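Local coordinates for uncharacterized protein (Thermotoga maritima, PDB 1VMJ) that is of unproven function but, as a YjbQ (UPF0047) family member that binds a sodium ion, may act as a thiamin phosphate synthase, at residues A[28-33]-A[70-75]; A[91-94]-A[99-102]; A[115-118]-A[123-126]; A[131-136]-A[140-145]. All coordinates share one frame; numbering follows the deposited sequence.

Interaction 1 (A[28-33]-A[70-75]); sequences REFINI and GLHHDF
The ring of Phe-30 reaches from strand 29-32, within this chain an outer strand of a three-stranded antiparallel sheet, to His-72 and Phe-75 on helix 69-82, so this is helix-on-sheet packing carried largely by one aromatic side chain. Phe-30 CE2 lies 3.6 Å from the backbone oxygen His-72 O, while Phe-30 CZ rests 3.9 Å from Phe-75 CB. Farther back on the ring, Phe-30 CD2 comes to 4.1 Å from His-72 CB. The phenyl and imidazole rings meet obliquely, with centroids 5.5 Å apart and planes inclined at 45°, the side chains lying alongside and running in opposite senses. Phe-30 was modelled in two conformers, and these distances describe one of them. His-72 CG stands anti to its carbonyl carbon (chi1 -67°), a setting that carries the imidazole toward the sheet, where the Phe-132 ring meets it almost at right angles. Phe-75 offers only its CB here; the rest of its side chain leads away and packs on Met-110 and on Leu-105 of the second subunit. Strand 29-32 is held by backbone bonds to strand 130-135, while Phe-75 lies in a regular turn of the helix, its N bonded to Leu-71 O at 2.8 Å.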
loop_
_atom_site.group_PDB
_atom_site.type_symbol
_atom_site.label_atom_id
_atom_site.label_comp_id
_atom_site.label_asym_id
_atom_site.label_seq_id
_atom_site.Cartn_x
_atom_site.Cartn_y
_atom_site.Cartn_z
ATOM N N ARG A 28 8.543 6.364 18.843
ATOM C CA ARG A 28 8.205 5.261 17.960
ATOM C C ARG A 28 7.696 4.072 18.774
ATOM O O ARG A 28 8.246 3.758 19.837
ATOM C CB ARG A 28 9.405 4.830 17.118
ATOM C CG ARG A 28 9.977 5.937 16.239
ATOM C CD ARG A 28 10.840 5.420 15.100
ATOM N NE ARG A 28 12.162 5.029 15.565
ATOM C CZ ARG A 28 13.166 5.882 15.784
ATOM N NH1 ARG A 28 13.008 7.178 15.587
ATOM N NH2 ARG A 28 14.335 5.436 16.221
ATOM N N GLU A 29 6.689 3.395 18.237
ATOM C CA GLU A 29 6.055 2.251 18.884
ATOM C C GLU A 29 5.203 1.487 17.891
ATOM O O GLU A 29 4.623 2.101 17.017
ATOM C CB GLU A 29 5.178 2.707 20.063
ATOM C CG GLU A 29 4.638 1.522 20.874
ATOM C CD GLU A 29 3.841 1.904 22.118
ATOM O OE1 GLU A 29 3.769 3.106 22.457
ATOM O OE2 GLU A 29 3.298 0.958 22.759
ATOM N N PHE A 30 5.163 0.157 18.012
ATOM C CA PHE A 30 4.196 -0.659 17.287
ATOM C C PHE A 30 3.145 -1.130 18.279
ATOM O O PHE A 30 3.492 -1.642 19.357
ATOM C CB PHE A 30 4.867 -1.856 16.628
ATOM C CG PHE A 30 5.949 -1.478 15.657
ATOM C CD1 PHE A 30 5.649 -0.840 14.470
ATOM C CD2 PHE A 30 7.283 -1.779 15.926
ATOM C CE1 PHE A 30 6.653 -0.501 13.575
ATOM C CE2 PHE A 30 8.290 -1.432 15.033
ATOM C CZ PHE A 30 7.976 -0.802 13.864
ATOM N N ILE A 31 1.887 -0.965 17.925
ATOM C CA ILE A 31 0.782 -1.375 18.782
ATOM C C ILE A 31 -0.128 -2.334 18.031
ATOM O O ILE A 31 -0.608 -2.001 16.967
ATOM C CB ILE A 31 -0.019 -0.156 19.263
ATOM C CG1 ILE A 31 0.888 0.766 20.081
ATOM C CG2 ILE A 31 -1.239 -0.600 20.096
ATOM C CD1 ILE A 31 0.235 2.020 20.533
ATOM N N ASN A 32 -0.336 -3.534 18.579
ATOM C CA ASN A 32 -1.243 -4.505 17.963
ATOM C C ASN A 32 -2.685 -4.028 18.175
ATOM O O ASN A 32 -3.174 -3.937 19.294
ATOM C CB ASN A 32 -1.021 -5.911 18.540
ATOM C CG ASN A 32 -1.760 -6.967 17.799
ATOM O OD1 ASN A 32 -2.800 -6.702 17.193
ATOM N ND2 ASN A 32 -1.237 -8.197 17.848
ATOM N N ILE A 33 -3.367 -3.705 17.076
ATOM C CA ILE A 33 -4.751 -3.206 17.122
ATOM C C ILE A 33 -5.781 -4.232 16.615
ATOM O O ILE A 33 -6.972 -3.939 16.487
ATOM C CB ILE A 33 -4.924 -1.862 16.352
ATOM C CG1 ILE A 33 -4.636 -1.982 14.859
ATOM C CG2 ILE A 33 -4.064 -0.825 17.050
ATOM C CD1 ILE A 33 -4.941 -0.663 14.113
ATOM N N GLY A 70 11.181 -9.967 18.315
ATOM C CA GLY A 70 12.403 -9.947 17.520
ATOM C C GLY A 70 12.171 -9.204 16.222
ATOM O O GLY A 70 12.961 -8.346 15.831
ATOM N N LEU A 71 11.061 -9.502 15.556
ATOM C CA LEU A 71 10.753 -8.842 14.290
ATOM C C LEU A 71 10.483 -7.358 14.460
ATOM O O LEU A 71 10.895 -6.557 13.629
ATOM C CB LEU A 71 9.600 -9.540 13.581
ATOM C CG LEU A 71 9.355 -9.059 12.158
ATOM C CD1 LEU A 71 10.539 -9.496 11.296
ATOM C CD2 LEU A 71 8.069 -9.591 11.544
ATOM N N HIS A 72 9.812 -6.982 15.552
ATOM C CA HIS A 72 9.600 -5.566 15.840
ATOM C C HIS A 72 10.912 -4.829 15.993
ATOM O O HIS A 72 11.078 -3.742 15.446
ATOM C CB HIS A 72 8.740 -5.396 17.070
ATOM C CG HIS A 72 7.344 -5.876 16.869
ATOM N ND1 HIS A 72 6.432 -5.944 17.895
ATOM C CD2 HIS A 72 6.704 -6.332 15.763
ATOM C CE1 HIS A 72 5.283 -6.405 17.432
ATOM N NE2 HIS A 72 5.419 -6.649 16.143
ATOM N N HIS A 73 11.846 -5.450 16.704
ATOM C CA HIS A 73 13.186 -4.917 16.793
ATOM C C HIS A 73 13.830 -4.792 15.406
ATOM O O HIS A 73 14.403 -3.758 15.063
ATOM C CB HIS A 73 14.058 -5.775 17.713
ATOM C CG HIS A 73 15.489 -5.359 17.716
ATOM N ND1 HIS A 73 15.970 -4.355 18.527
ATOM C CD2 HIS A 73 16.539 -5.781 16.972
ATOM C CE1 HIS A 73 17.263 -4.196 18.301
ATOM N NE2 HIS A 73 17.636 -5.059 17.371
ATOM N N ASP A 74 13.690 -5.825 14.585
ATOM C CA ASP A 74 14.254 -5.786 13.241
ATOM C C ASP A 74 13.660 -4.662 12.390
ATOM O O ASP A 74 14.390 -3.983 11.685
ATOM C CB ASP A 74 14.040 -7.129 12.532
ATOM C CG ASP A 74 14.750 -8.292 13.229
ATOM O OD1 ASP A 74 15.776 -8.051 13.915
ATOM O OD2 ASP A 74 14.295 -9.439 13.096
ATOM N N PHE A 75 12.354 -4.425 12.481
ATOM C CA PHE A 75 11.743 -3.310 11.744
ATOM C C PHE A 75 12.330 -1.969 12.215
ATOM O O PHE A 75 12.596 -1.088 11.413
ATOM C CB PHE A 75 10.202 -3.291 11.881
ATOM C CG PHE A 75 9.488 -4.160 10.894
ATOM C CD1 PHE A 75 9.522 -3.879 9.547
ATOM C CD2 PHE A 75 8.721 -5.219 11.328
ATOM C CE1 PHE A 75 8.811 -4.673 8.647
ATOM C CE2 PHE A 75 8.030 -6.009 10.430
ATOM C CZ PHE A 75 8.075 -5.736 9.103
#

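Interaction 2 (A[91-94]-A[99-102]); sequences YKHN and DNAD. With NA (sodium ion), chain B.
Asn-94 ND2 and Asp-102 N both donate to one water, at 3.1 Å from ND2 and 3.2 Å from the backbone N. The other branch of the amide, Asn-94 OD1, accepts Ala-101 N at 3.0 Å, in the carbonyl plane and on a lone pair, with an N-H...O angle of 153°. Tyr-88 O takes a further bond from ND2, which helps fix the amide's rotation. An alanine at Asn-94 is likely to leave Ala-101 N without its acceptor and the water without one of its donors. In the fold, these bonds tie the short 3-10 segment 92-94 to the start of helix 101-110 and bring two ligands of a sodium ion, His-93 and Asn-100, side by side. His-93 CG lies opposite the backbone N (chi1 -178°), which sends the imidazole out to the metal. His-93 NE2 and Asn-100 OD1 both bind the sodium, OD1 at 2.5 Å, the amide and imidazole planes only 5° apart; His-104 and three waters complete the shell. His-93 ND1 bonds to Glu-68 of the third subunit, and Asn-100 ND2 to Asp-137. Next to the Asn-94 amide, the Ala-101 methyl presses against Tyr-91 CB at 3.3 Å.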
loop_
_atom_site.group_PDB
_atom_site.type_symbol
_atom_site.label_atom_id
_atom_site.label_comp_id
_atom_site.label_asym_id
_atom_site.label_seq_id
_atom_site.Cartn_x
_atom_site.Cartn_y
_atom_site.Cartn_z
ATOM N N TYR A 91 17.341 16.856 6.547
ATOM C CA TYR A 91 16.025 16.981 5.923
ATOM C C TYR A 91 15.538 18.424 5.907
ATOM O O TYR A 91 15.417 19.068 6.963
ATOM C CB TYR A 91 14.994 16.132 6.656
ATOM C CG TYR A 91 15.313 14.669 6.750
ATOM C CD1 TYR A 91 15.374 13.870 5.600
ATOM C CD2 TYR A 91 15.576 14.069 7.984
ATOM C CE1 TYR A 91 15.658 12.534 5.669
ATOM C CE2 TYR A 91 15.878 12.699 8.071
ATOM C CZ TYR A 91 15.917 11.936 6.905
ATOM O OH TYR A 91 16.193 10.586 6.953
ATOM N N LYS A 92 15.195 18.898 4.710
ATOM C CA LYS A 92 14.668 20.254 4.543
ATOM C C LYS A 92 13.337 20.468 5.233
ATOM O O LYS A 92 13.035 21.580 5.619
ATOM C CB LYS A 92 14.524 20.631 3.067
ATOM C CG LYS A 92 15.822 20.610 2.283
ATOM C CD LYS A 92 16.873 21.512 2.888
ATOM N N HIS A 93 12.540 19.408 5.391
ATOM C CA HIS A 93 11.295 19.514 6.133
ATOM C C HIS A 93 11.536 19.993 7.561
ATOM O O HIS A 93 10.653 20.615 8.158
ATOM C CB HIS A 93 10.572 18.187 6.136
ATOM C CG HIS A 93 9.262 18.214 6.844
ATOM N ND1 HIS A 93 8.192 18.951 6.382
ATOM C CD2 HIS A 93 8.846 17.609 7.984
ATOM C CE1 HIS A 93 7.161 18.775 7.190
ATOM N NE2 HIS A 93 7.526 17.958 8.167
ATOM N N ASN A 94 12.719 19.707 8.111
ATOM C CA ASN A 94 13.019 20.051 9.506
ATOM C C ASN A 94 13.630 21.442 9.662
ATOM O O ASN A 94 14.041 21.814 10.753
ATOM C CB ASN A 94 14.016 19.040 10.084
ATOM C CG ASN A 94 13.454 17.628 10.221
ATOM O OD1 ASN A 94 12.234 17.421 10.270
ATOM N ND2 ASN A 94 14.350 16.649 10.357
ATOM N N ASP A 99 11.125 18.194 13.682
ATOM C CA ASP A 99 12.170 17.182 13.659
ATOM C C ASP A 99 11.655 15.850 13.172
ATOM O O ASP A 99 12.333 14.833 13.305
ATOM C CB ASP A 99 12.841 17.051 15.036
ATOM C CG ASP A 99 11.944 16.431 16.098
ATOM O OD1 ASP A 99 10.951 15.755 15.780
ATOM O OD2 ASP A 99 12.287 16.583 17.301
ATOM N N ASN A 100 10.479 15.856 12.554
ATOM C CA ASN A 100 9.831 14.598 12.203
ATOM C C ASN A 100 9.908 14.192 10.737
ATOM O O ASN A 100 9.223 13.260 10.344
ATOM C CB ASN A 100 8.373 14.603 12.686
ATOM C CG ASN A 100 7.487 15.588 11.923
ATOM O OD1 ASN A 100 7.900 16.210 10.943
ATOM N ND2 ASN A 100 6.230 15.679 12.343
ATOM N N ALA A 101 10.801 14.788 9.944
ATOM C CA ALA A 101 10.922 14.390 8.535
ATOM C C ALA A 101 11.048 12.873 8.358
ATOM O O ALA A 101 10.356 12.273 7.525
ATOM C CB ALA A 101 12.074 15.124 7.875
ATOM N N ASP A 102 11.871 12.240 9.186
ATOM C CA ASP A 102 12.098 10.802 9.087
ATOM C C ASP A 102 10.824 9.994 9.250
ATOM O O ASP A 102 10.689 8.922 8.653
ATOM C CB ASP A 102 13.102 10.308 10.113
ATOM C CG ASP A 102 12.525 10.253 11.530
ATOM O OD1 ASP A 102 12.230 11.320 12.131
ATOM O OD2 ASP A 102 12.301 9.115 12.010
HETATM NA NA NA B . 6.043 16.791 9.396
HETATM O O HOH W 1 13.998 13.686 11.101
HETATM O O HOH W 2 5.995 18.464 10.593
HETATM O O HOH W 3 4.302 16.236 10.606
HETATM O O HOH W 4 4.285 17.614 8.270
#

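Interaction 3 (A[115-118]-A[123-126]); sequences VIAI and MDLG
Met-123 faces Ile-118 as an antiparallel, non-hydrogen-bonded pair, with CA atoms 4.7 Å apart, just beyond the turn of a tight beta-hairpin formed by strands 113-119 and 122-123. Its side chain runs along two isoleucines on the same face of the sheet. Met-123 CG packs 3.9 Å from Ile-118 CD1, which the bend at chi2 of the isoleucine (-53°) swings toward the methionine. One atom farther out, Met-123 SD lies 3.9 Å from Ile-116 CD1, so Ile-118 meets the CG methylene while the end of Ile-116 meets the sulfur.

Asp-124 supplies the hydrogen bond of the contact. Its N donates to Ala-117 O over 2.8 Å, with the donor tilted 24° from the carbonyl plane, and the same oxygen receives a CA-H...O contact from Met-123. The aspartate side chain takes the other side: its CB lies 3.8 Å from Ala-117 CB, while the carboxylate goes on to Thr-119 OG1 and to Arg-17 of the second subunit. Past this point the chains diverge, and a water accepting from Ala-117 N makes only a weak bond to Asp-124 O.

Leu-125 ends the contact, its CD2 branch touching Ile-116 CG2 at 3.8 Å. The segment 123-126 therefore peels off what is, within this chain, the edge of the five-stranded sheet, in which strand 113-119 is bonded on its other flank to strand 49-55; helix 34-44 covers Met-123 and Ile-118 through Leu-37 and Val-41.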
loop_
_atom_site.group_PDB
_atom_site.type_symbol
_atom_site.label_atom_id
_atom_site.label_comp_id
_atom_site.label_asym_id
_atom_site.label_seq_id
_atom_site.Cartn_x
_atom_site.Cartn_y
_atom_site.Cartn_z
ATOM N N VAL A 115 -6.365 -2.821 3.761
ATOM C CA VAL A 115 -7.721 -3.128 3.379
ATOM C C VAL A 115 -7.893 -4.625 3.585
ATOM O O VAL A 115 -7.070 -5.419 3.124
ATOM C CB VAL A 115 -8.015 -2.741 1.921
ATOM C CG1 VAL A 115 -9.443 -3.113 1.556
ATOM C CG2 VAL A 115 -7.768 -1.245 1.721
ATOM N N ILE A 116 -8.931 -4.991 4.322
ATOM C CA ILE A 116 -9.143 -6.338 4.780
ATOM C C ILE A 116 -10.534 -6.808 4.410
ATOM O O ILE A 116 -11.520 -6.074 4.605
ATOM C CB ILE A 116 -8.962 -6.422 6.324
ATOM C CG1 ILE A 116 -7.586 -5.928 6.756
ATOM C CG2 ILE A 116 -9.212 -7.837 6.808
ATOM C CD1 ILE A 116 -7.454 -5.786 8.197
ATOM N N ALA A 117 -10.623 -8.006 3.861
ATOM C CA ALA A 117 -11.928 -8.572 3.524
ATOM C C ALA A 117 -12.694 -8.942 4.794
ATOM O O ALA A 117 -12.100 -9.472 5.752
ATOM C CB ALA A 117 -11.738 -9.819 2.678
ATOM N N ILE A 118 -14.003 -8.682 4.776
ATOM C CA ILE A 118 -14.919 -9.185 5.792
ATOM C C ILE A 118 -15.721 -10.295 5.155
ATOM O O ILE A 118 -16.399 -10.086 4.142
ATOM C CB ILE A 118 -15.844 -8.072 6.332
ATOM C CG1 ILE A 118 -15.014 -6.886 6.846
ATOM C CG2 ILE A 118 -16.768 -8.609 7.405
ATOM C CD1 ILE A 118 -13.957 -7.230 7.824
ATOM N N MET A 123 -12.996 -10.614 9.999
ATOM C CA MET A 123 -11.847 -10.303 9.167
ATOM C C MET A 123 -11.314 -11.605 8.576
ATOM O O MET A 123 -11.161 -12.599 9.296
ATOM C CB MET A 123 -10.754 -9.619 9.969
ATOM C CG MET A 123 -11.127 -8.183 10.292
ATOM S SD MET A 123 -9.759 -7.251 11.007
ATOM C CE MET A 123 -9.713 -8.024 12.612
ATOM N N ASP A 124 -11.044 -11.583 7.273
ATOM C CA ASP A 124 -10.666 -12.778 6.530
ATOM C C ASP A 124 -9.142 -12.796 6.437
ATOM O O ASP A 124 -8.561 -12.248 5.496
ATOM C CB ASP A 124 -11.360 -12.702 5.174
ATOM C CG ASP A 124 -11.474 -14.003 4.476
ATOM O OD1 ASP A 124 -10.798 -14.993 4.850
ATOM O OD2 ASP A 124 -12.241 -14.025 3.496
ATOM N N LEU A 125 -8.510 -13.358 7.461
ATOM C CA LEU A 125 -7.071 -13.244 7.667
ATOM C C LEU A 125 -6.402 -14.603 7.605
ATOM O O LEU A 125 -7.015 -15.641 7.952
ATOM C CB LEU A 125 -6.759 -12.635 9.034
ATOM C CG LEU A 125 -7.265 -11.214 9.277
ATOM C CD1 LEU A 125 -6.950 -10.739 10.678
ATOM C CD2 LEU A 125 -6.738 -10.286 8.250
ATOM N N GLY A 126 -5.134 -14.577 7.211
ATOM C CA GLY A 126 -4.286 -15.750 7.262
ATOM C C GLY A 126 -3.849 -16.004 8.680
ATOM O O GLY A 126 -4.170 -15.238 9.576
HETATM O O HOH W 5 -7.923 -9.446 3.622
#

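Interaction 4 (A[131-136]-A[140-145]). With SO4 (sulfate ion), chain C.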
loop_
_atom_site.group_PDB
_atom_site.type_symbol
_atom_site.label_atom_id
_atom_site.label_comp_id
_atom_site.label_asym_id
_atom_site.label_seq_id
_atom_site.Cartn_x
_atom_site.Cartn_y
_atom_site.Cartn_z
ATOM N N VAL A 131 -2.766 -6.865 12.822
ATOM C CA VAL A 131 -2.800 -5.475 12.384
ATOM C C VAL A 131 -2.165 -4.596 13.461
ATOM O O VAL A 131 -2.451 -4.715 14.648
ATOM C CB VAL A 131 -4.239 -4.978 12.160
ATOM C CG1 VAL A 131 -4.214 -3.606 11.473
ATOM C CG2 VAL A 131 -5.055 -5.966 11.324
ATOM N N PHE A 132 -1.275 -3.722 12.992
ATOM C CA PHE A 132 -0.514 -2.794 13.827
ATOM C C PHE A 132 -0.711 -1.351 13.456
ATOM O O PHE A 132 -0.827 -0.993 12.267
ATOM C CB PHE A 132 0.986 -3.108 13.721
ATOM C CG PHE A 132 1.344 -4.379 14.384
ATOM C CD1 PHE A 132 1.319 -5.585 13.679
ATOM C CD2 PHE A 132 1.635 -4.401 15.726
ATOM C CE1 PHE A 132 1.599 -6.780 14.314
ATOM C CE2 PHE A 132 1.898 -5.613 16.363
ATOM C CZ PHE A 132 1.869 -6.789 15.632
ATOM N N TYR A 133 -0.723 -0.530 14.500
ATOM C CA TYR A 133 -0.474 0.893 14.381
ATOM C C TYR A 133 1.018 1.067 14.552
ATOM O O TYR A 133 1.598 0.633 15.552
ATOM C CB TYR A 133 -1.217 1.688 15.471
ATOM C CG TYR A 133 -0.997 3.177 15.390
ATOM C CD1 TYR A 133 -1.283 3.868 14.224
ATOM C CD2 TYR A 133 -0.459 3.888 16.467
ATOM C CE1 TYR A 133 -1.082 5.237 14.136
ATOM C CE2 TYR A 133 -0.266 5.269 16.395
ATOM C CZ TYR A 133 -0.569 5.923 15.214
ATOM O OH TYR A 133 -0.362 7.263 15.109
ATOM N N GLY A 134 1.644 1.689 13.558
ATOM C CA GLY A 134 3.052 2.005 13.586
ATOM C C GLY A 134 3.232 3.483 13.807
ATOM O O GLY A 134 3.042 4.303 12.890
ATOM N N GLU A 135 3.559 3.851 15.029
ATOM C CA GLU A 135 3.786 5.235 15.374
ATOM C C GLU A 135 5.238 5.614 15.123
ATOM O O GLU A 135 6.123 4.969 15.663
ATOM C CB GLU A 135 3.465 5.454 16.867
ATOM C CG GLU A 135 3.632 6.897 17.323
ATOM C CD GLU A 135 2.739 7.822 16.545
ATOM O OE1 GLU A 135 1.546 7.961 16.926
ATOM O OE2 GLU A 135 3.231 8.389 15.550
ATOM N N PHE A 136 5.483 6.654 14.319
ATOM C CA PHE A 136 6.839 7.134 14.082
ATOM C C PHE A 136 7.114 8.540 14.610
ATOM O O PHE A 136 8.238 9.010 14.543
ATOM C CB PHE A 136 7.190 6.992 12.597
ATOM C CG PHE A 136 7.039 5.582 12.110
ATOM C CD1 PHE A 136 7.804 4.586 12.673
ATOM C CD2 PHE A 136 6.103 5.231 11.156
ATOM C CE1 PHE A 136 7.656 3.272 12.279
ATOM C CE2 PHE A 136 5.962 3.923 10.763
ATOM C CZ PHE A 136 6.749 2.949 11.347
ATOM N N ARG A 140 1.848 12.326 21.293
ATOM C CA ARG A 140 0.783 13.295 21.069
ATOM C C ARG A 140 -0.402 12.494 20.560
ATOM O O ARG A 140 -0.213 11.400 20.032
ATOM C CB ARG A 140 1.209 14.357 20.072
ATOM C CG ARG A 140 1.630 13.831 18.717
ATOM C CD ARG A 140 2.121 14.967 17.837
ATOM N NE ARG A 140 2.748 14.530 16.592
ATOM C CZ ARG A 140 2.155 14.487 15.406
ATOM N NH1 ARG A 140 0.891 14.849 15.264
ATOM N NH2 ARG A 140 2.825 14.066 14.351
ATOM N N PRO A 141 -1.631 13.032 20.709
ATOM C CA PRO A 141 -2.811 12.265 20.325
ATOM C C PRO A 141 -2.944 12.136 18.814
ATOM O O PRO A 141 -2.968 13.136 18.089
ATOM C CB PRO A 141 -3.972 13.091 20.898
ATOM C CG PRO A 141 -3.451 14.494 20.889
ATOM C CD PRO A 141 -1.995 14.362 21.242
ATOM N N LYS A 142 -2.986 10.892 18.344
ATOM C CA LYS A 142 -3.059 10.614 16.930
ATOM C C LYS A 142 -4.097 9.554 16.681
ATOM O O LYS A 142 -4.533 8.837 17.588
ATOM C CB LYS A 142 -1.684 10.206 16.410
ATOM C CG LYS A 142 -0.724 11.384 16.533
ATOM C CD LYS A 142 0.697 11.044 16.217
ATOM C CE LYS A 142 0.946 10.946 14.717
ATOM N NZ LYS A 142 2.422 10.641 14.515
ATOM N N ARG A 143 -4.526 9.476 15.431
ATOM C CA ARG A 143 -5.736 8.764 15.102
ATOM C C ARG A 143 -5.554 7.791 13.970
ATOM O O ARG A 143 -4.807 8.039 13.037
ATOM C CB ARG A 143 -6.828 9.748 14.725
ATOM C CG ARG A 143 -6.980 10.889 15.670
ATOM C CD ARG A 143 -8.041 11.797 15.179
ATOM N NE ARG A 143 -8.052 13.035 15.946
ATOM C CZ ARG A 143 -9.125 13.789 16.096
ATOM N NH1 ARG A 143 -10.296 13.416 15.566
ATOM N NH2 ARG A 143 -9.026 14.921 16.778
ATOM N N VAL A 144 -6.300 6.696 14.087
ATOM C CA VAL A 144 -6.497 5.699 13.055
ATOM C C VAL A 144 -7.975 5.641 12.728
ATOM O O VAL A 144 -8.822 5.706 13.621
ATOM C CB VAL A 144 -6.029 4.320 13.574
ATOM C CG1 VAL A 144 -6.530 3.178 12.741
ATOM C CG2 VAL A 144 -4.510 4.294 13.659
ATOM N N LEU A 145 -8.278 5.536 11.450
ATOM C CA LEU A 145 -9.650 5.423 10.984
ATOM C C LEU A 145 -9.950 3.993 10.600
ATOM O O LEU A 145 -9.141 3.352 9.936
ATOM C CB LEU A 145 -9.915 6.353 9.790
ATOM C CG LEU A 145 -11.365 6.413 9.308
ATOM C CD1 LEU A 145 -12.293 7.024 10.350
ATOM C CD2 LEU A 145 -11.445 7.190 7.991
HETATM S S SO4 C . 0.719 14.664 11.281
HETATM O O1 SO4 C . 0.071 15.163 12.478
HETATM O O2 SO4 C . 1.492 15.696 10.616
HETATM O O3 SO4 C . -0.292 14.205 10.308
HETATM O O4 SO4 C . 1.536 13.557 11.692
HETATM O O HOH W 6 -2.031 8.284 12.935
HETATM O O HOH W 7 0.979 8.888 19.639
#
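Strand 131-135 and strand 142-145 run nearly antiparallel at 150° with axes 9.4 Å apart, too far for backbone pairing, so side chains such as Tyr-133 and Val-144 bridge two sheets packed layer on layer. Val-144 CG2 presses on the tyrosine at CD1, 3.3 Å away, a tight apolar contact. Beyond it Tyr-133 OH passes Lys-142 CB and donates to Glu-135 OE1 (2.7 Å), arriving from above the carboxylate plane. Glu-135 bends at chi2 (59°), which turns the carboxylate toward Lys-142. The salt bridge from Lys-142 NZ to Glu-135 OE2 is short, 2.6 Å, and meets OE2 on the syn side, 21° out of plane. Asp-137 N also bonds to OE2, and Thr-59 OG1 and Asp-137 O take further bonds from NZ. A leucine in place of Glu-135 would probably leave the buried ammonium without its countercharge and the tyrosine hydroxyl without its acceptor. One water links Glu-135 OE1 to Arg-140 O. Arg-140 itself points NH1 and NH2 at sulfate O1 and O4, with NH1 2.9 Å from O1. Thr-59 OG1 bonds both the sulfate and Lys-142, so the ion pair may help shape a site that here holds a sulfate, probably from the crystallisation liquor.

In the fold
The four contacts follow one another along the chain, each closing before the next opens, so none nests or crosses. Interaction 1 closes the longest loop, bringing strand 29-32 to helix 69-82 across 36 intervening residues. Interaction 2 closes a short loop before helix 101-110, and touches interaction 1 where Arg-28 packs on Asp-102. Interaction 3 closes the hairpin at the edge, within this chain, of the five-stranded sheet, with its centre about 35 Å from that of interaction 2. Interaction 4 joins that sheet to the three-stranded one: strand 130-135 pairs with strand 29-32 of interaction 1, Val-131 packs on Ile-116 of interaction 3, and Arg-140 approaches Asn-100 of interaction 2.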